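Long-range contact in probable TonB-dependent receptor (PDB 4K3F), which probably binds methionine in the periplasm as a lipoprotein of the NlpA family, for delivery to a transporter: residues A[17-21]-A[218-224]. Residues are numbered along the deposited sequence; the frame is centred on the assembly and turned at random.
Sequences ILNVV and ALHSAEI
Residues 17-21 form a continuous stretch of alpha helix 11-26, with Val21 N hydrogen-bonded to Ile17 O at 3.1 Å. Against them, residues 218-224 make the corner between helices 210-218 and 222-232. Ala218 to Ser221 is a type I turn, closed by Ser221 N to Ala218 O at 3.0 Å; Ser221 then turns extended (phi/psi -75/153) and N-caps the next helix. Serine suits this place because its short side chain, in the p rotamer, sets OG between both helix ends, donating to Ala218 O (2.7 Å) and accepting from Ile224 N (3.1 Å).

The closest CA pair across the segments is Val21 and Ala218, at 6.5 Å; alanine's small side chain suits such an approach, its CB lying 4.3 Å from Val21 CG1. Around this pair the contact is aliphatic. Leu219 starts sideways, but its long m,t side chain carries CD2 to 3.8 Å from Ile17 CG2, 4.0 Å from Val21 CG1 and 4.3 Å from Leu18 CD2. Branched Ile224 and Val21 point across without polar groups to desolvate; Ile224 CD1 lies 3.8 Å from Val20 CG1. Phe227 extends this packing against Ile17 and Val20.

Helix 11-26 thus packs on an interhelical corner in the lobe containing strands 3-9 and 75-82, consistent with a periplasmic binding protein fold. No hydrogen bond crosses; the segments associate through van der Waals contact and 268 Å² of mostly aliphatic burial.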
ATOM      1  N   ILE A  17       8.374  -1.429 -10.838  1.00 13.58           N
ATOM      2  CA  ILE A  17       8.685  -0.027 -11.115  1.00 15.48           C
ATOM      3  C   ILE A  17      10.175   0.243 -11.022  1.00 16.46           C
ATOM      4  O   ILE A  17      10.768   0.897 -11.893  1.00 15.97           O
ATOM      5  CB  ILE A  17       7.904   0.887 -10.138  1.00 15.24           C
ATOM      6  CG1 ILE A  17       6.408   0.845 -10.478  1.00 16.29           C
ATOM      7  CG2 ILE A  17       8.442   2.322 -10.166  1.00 14.37           C
ATOM      8  CD1 ILE A  17       5.506   1.429  -9.390  1.00 16.76           C
ATOM      9  N   LEU A  18      10.791  -0.237  -9.935  1.00 13.93           N
ATOM     10  CA  LEU A  18      12.217  -0.072  -9.751  1.00 14.15           C
ATOM     11  C   LEU A  18      13.068  -0.734 -10.845  1.00 15.38           C
ATOM     12  O   LEU A  18      14.065  -0.118 -11.270  1.00 16.34           O
ATOM     13  CB  LEU A  18      12.639  -0.502  -8.339  1.00 14.84           C
ATOM     14  CG  LEU A  18      12.079   0.360  -7.201  1.00 16.59           C
ATOM     15  CD1 LEU A  18      12.428  -0.321  -5.888  1.00 18.77           C
ATOM     16  CD2 LEU A  18      12.589   1.790  -7.192  1.00 16.69           C
ATOM     17  N   ASN A  19      12.663  -1.914 -11.340  1.00 14.96           N
ATOM     18  CA  ASN A  19      13.392  -2.572 -12.436  1.00 16.24           C
ATOM     19  C   ASN A  19      13.397  -1.704 -13.734  1.00 16.78           C
ATOM     20  O   ASN A  19      14.376  -1.671 -14.468  1.00 16.42           O
ATOM     21  CB  ASN A  19      12.775  -3.932 -12.775  1.00 17.27           C
ATOM     22  CG  ASN A  19      13.055  -5.003 -11.728  1.00 23.26           C
ATOM     23  OD1 ASN A  19      14.108  -5.046 -11.147  1.00 28.56           O
ATOM     24  ND2 ASN A  19      12.103  -5.917 -11.562  1.00 33.84           N
ATOM     25  N   VAL A  20      12.298  -0.989 -13.950  1.00 15.57           N
ATOM     26  CA  VAL A  20      12.155  -0.134 -15.144  1.00 17.85           C
ATOM     27  C   VAL A  20      12.961   1.154 -14.978  1.00 15.98           C
ATOM     28  O   VAL A  20      13.441   1.677 -15.968  1.00 17.76           O
ATOM     29  CB  VAL A  20      10.653   0.099 -15.414  1.00 19.90           C
ATOM     30  CG1 VAL A  20      10.392   1.124 -16.491  1.00 19.94           C
ATOM     31  CG2 VAL A  20      10.022  -1.247 -15.778  1.00 19.23           C
ATOM     32  N   VAL A  21      13.124   1.645 -13.732  1.00 15.99           N
ATOM     33  CA  VAL A  21      13.905   2.893 -13.529  1.00 15.94           C
ATOM     34  C   VAL A  21      15.383   2.582 -13.516  1.00 17.18           C
ATOM     35  O   VAL A  21      16.189   3.478 -13.768  1.00 18.64           O
ATOM     36  CB  VAL A  21      13.597   3.769 -12.270  1.00 24.12           C
ATOM     37  CG1 VAL A  21      12.237   4.386 -12.329  1.00 34.95           C
ATOM     38  CG2 VAL A  21      13.807   3.045 -10.975  1.00 25.28           C
ATOM     39  N   ALA A 218      13.767  10.216 -11.024  1.00 16.65           N
ATOM     40  CA  ALA A 218      13.419   9.168 -12.010  1.00 17.84           C
ATOM     41  C   ALA A 218      12.038   8.613 -11.751  1.00 19.21           C
ATOM     42  O   ALA A 218      11.296   8.280 -12.677  1.00 19.21           O
ATOM     43  CB  ALA A 218      14.442   8.039 -11.995  1.00 20.31           C
ATOM     44  N   LEU A 219      11.653   8.544 -10.474  1.00 15.86           N
ATOM     45  CA  LEU A 219      10.340   8.009 -10.098  1.00 14.92           C
ATOM     46  C   LEU A 219       9.211   8.976 -10.397  1.00 18.23           C
ATOM     47  O   LEU A 219       8.060   8.600 -10.234  1.00 18.78           O
ATOM     48  CB  LEU A 219      10.304   7.620  -8.615  1.00 14.18           C
ATOM     49  CG  LEU A 219      11.159   6.390  -8.274  1.00 15.55           C
ATOM     50  CD1 LEU A 219      11.341   6.242  -6.785  1.00 14.80           C
ATOM     51  CD2 LEU A 219      10.521   5.145  -8.809  1.00 16.96           C
ATOM     52  N   HIS A 220       9.536  10.222 -10.779  1.00 18.50           N
ATOM     53  CA  HIS A 220       8.535  11.192 -11.285  1.00 17.27           C
ATOM     54  C   HIS A 220       8.649  11.380 -12.796  1.00 18.71           C
ATOM     55  O   HIS A 220       8.038  12.298 -13.347  1.00 20.78           O
ATOM     56  CB  HIS A 220       8.641  12.546 -10.580  1.00 18.59           C
ATOM     57  CG  HIS A 220       8.045  12.576  -9.208  1.00 21.33           C
ATOM     58  ND1 HIS A 220       7.781  13.758  -8.548  1.00 22.83           N
ATOM     59  CD2 HIS A 220       7.611  11.583  -8.388  1.00 20.67           C
ATOM     60  CE1 HIS A 220       7.241  13.495  -7.365  1.00 27.28           C
ATOM     61  NE2 HIS A 220       7.140  12.182  -7.239  1.00 22.32           N
ATOM     62  N   SER A 221       9.395  10.500 -13.474  1.00 20.09           N
ATOM     63  CA  SER A 221       9.673  10.682 -14.892  1.00 19.79           C
ATOM     64  C   SER A 221       8.432  10.342 -15.714  1.00 19.27           C
ATOM     65  O   SER A 221       7.565   9.555 -15.301  1.00 18.16           O
ATOM     66  CB  SER A 221      10.841   9.849 -15.366  1.00 19.23           C
ATOM     67  OG  SER A 221      10.533   8.485 -15.309  1.00 18.59           O
ATOM     68  N   ALA A 222       8.344  10.954 -16.887  1.00 19.27           N
ATOM     69  CA  ALA A 222       7.277  10.623 -17.843  1.00 19.01           C
ATOM     70  C   ALA A 222       7.304   9.151 -18.221  1.00 21.49           C
ATOM     71  O   ALA A 222       6.248   8.534 -18.416  1.00 19.47           O
ATOM     72  CB  ALA A 222       7.435  11.460 -19.088  1.00 19.79           C
ATOM     73  N   GLU A 223       8.514   8.571 -18.264  1.00 20.75           N
ATOM     74  CA  GLU A 223       8.671   7.164 -18.649  1.00 22.15           C
ATOM     75  C   GLU A 223       8.082   6.233 -17.596  1.00 22.43           C
ATOM     76  O   GLU A 223       7.457   5.244 -17.938  1.00 20.55           O
ATOM     77  CB  GLU A 223      10.140   6.862 -18.904  1.00 25.22           C
ATOM     78  CG  GLU A 223      10.677   7.557 -20.153  1.00 24.76           C
ATOM     79  CD  GLU A 223      11.017   9.019 -19.957  1.00 31.24           C
ATOM     80  OE1 GLU A 223      11.194   9.468 -18.809  1.00 24.49           O
ATOM     81  OE2 GLU A 223      11.090   9.742 -20.971  1.00 35.63           O
ATOM     82  N   ILE A 224       8.280   6.544 -16.307  1.00 17.74           N
ATOM     83  CA  ILE A 224       7.756   5.704 -15.232  1.00 17.50           C
ATOM     84  C   ILE A 224       6.252   5.867 -15.150  1.00 17.18           C
ATOM     85  O   ILE A 224       5.530   4.914 -14.888  1.00 18.28           O
ATOM     86  CB  ILE A 224       8.466   6.051 -13.908  1.00 20.46           C
ATOM     87  CG1 ILE A 224       9.861   5.467 -13.954  1.00 28.59           C
ATOM     88  CG2 ILE A 224       7.707   5.507 -12.730  1.00 27.55           C
ATOM     89  CD1 ILE A 224       9.878   3.932 -14.028  1.00 33.48           C
TER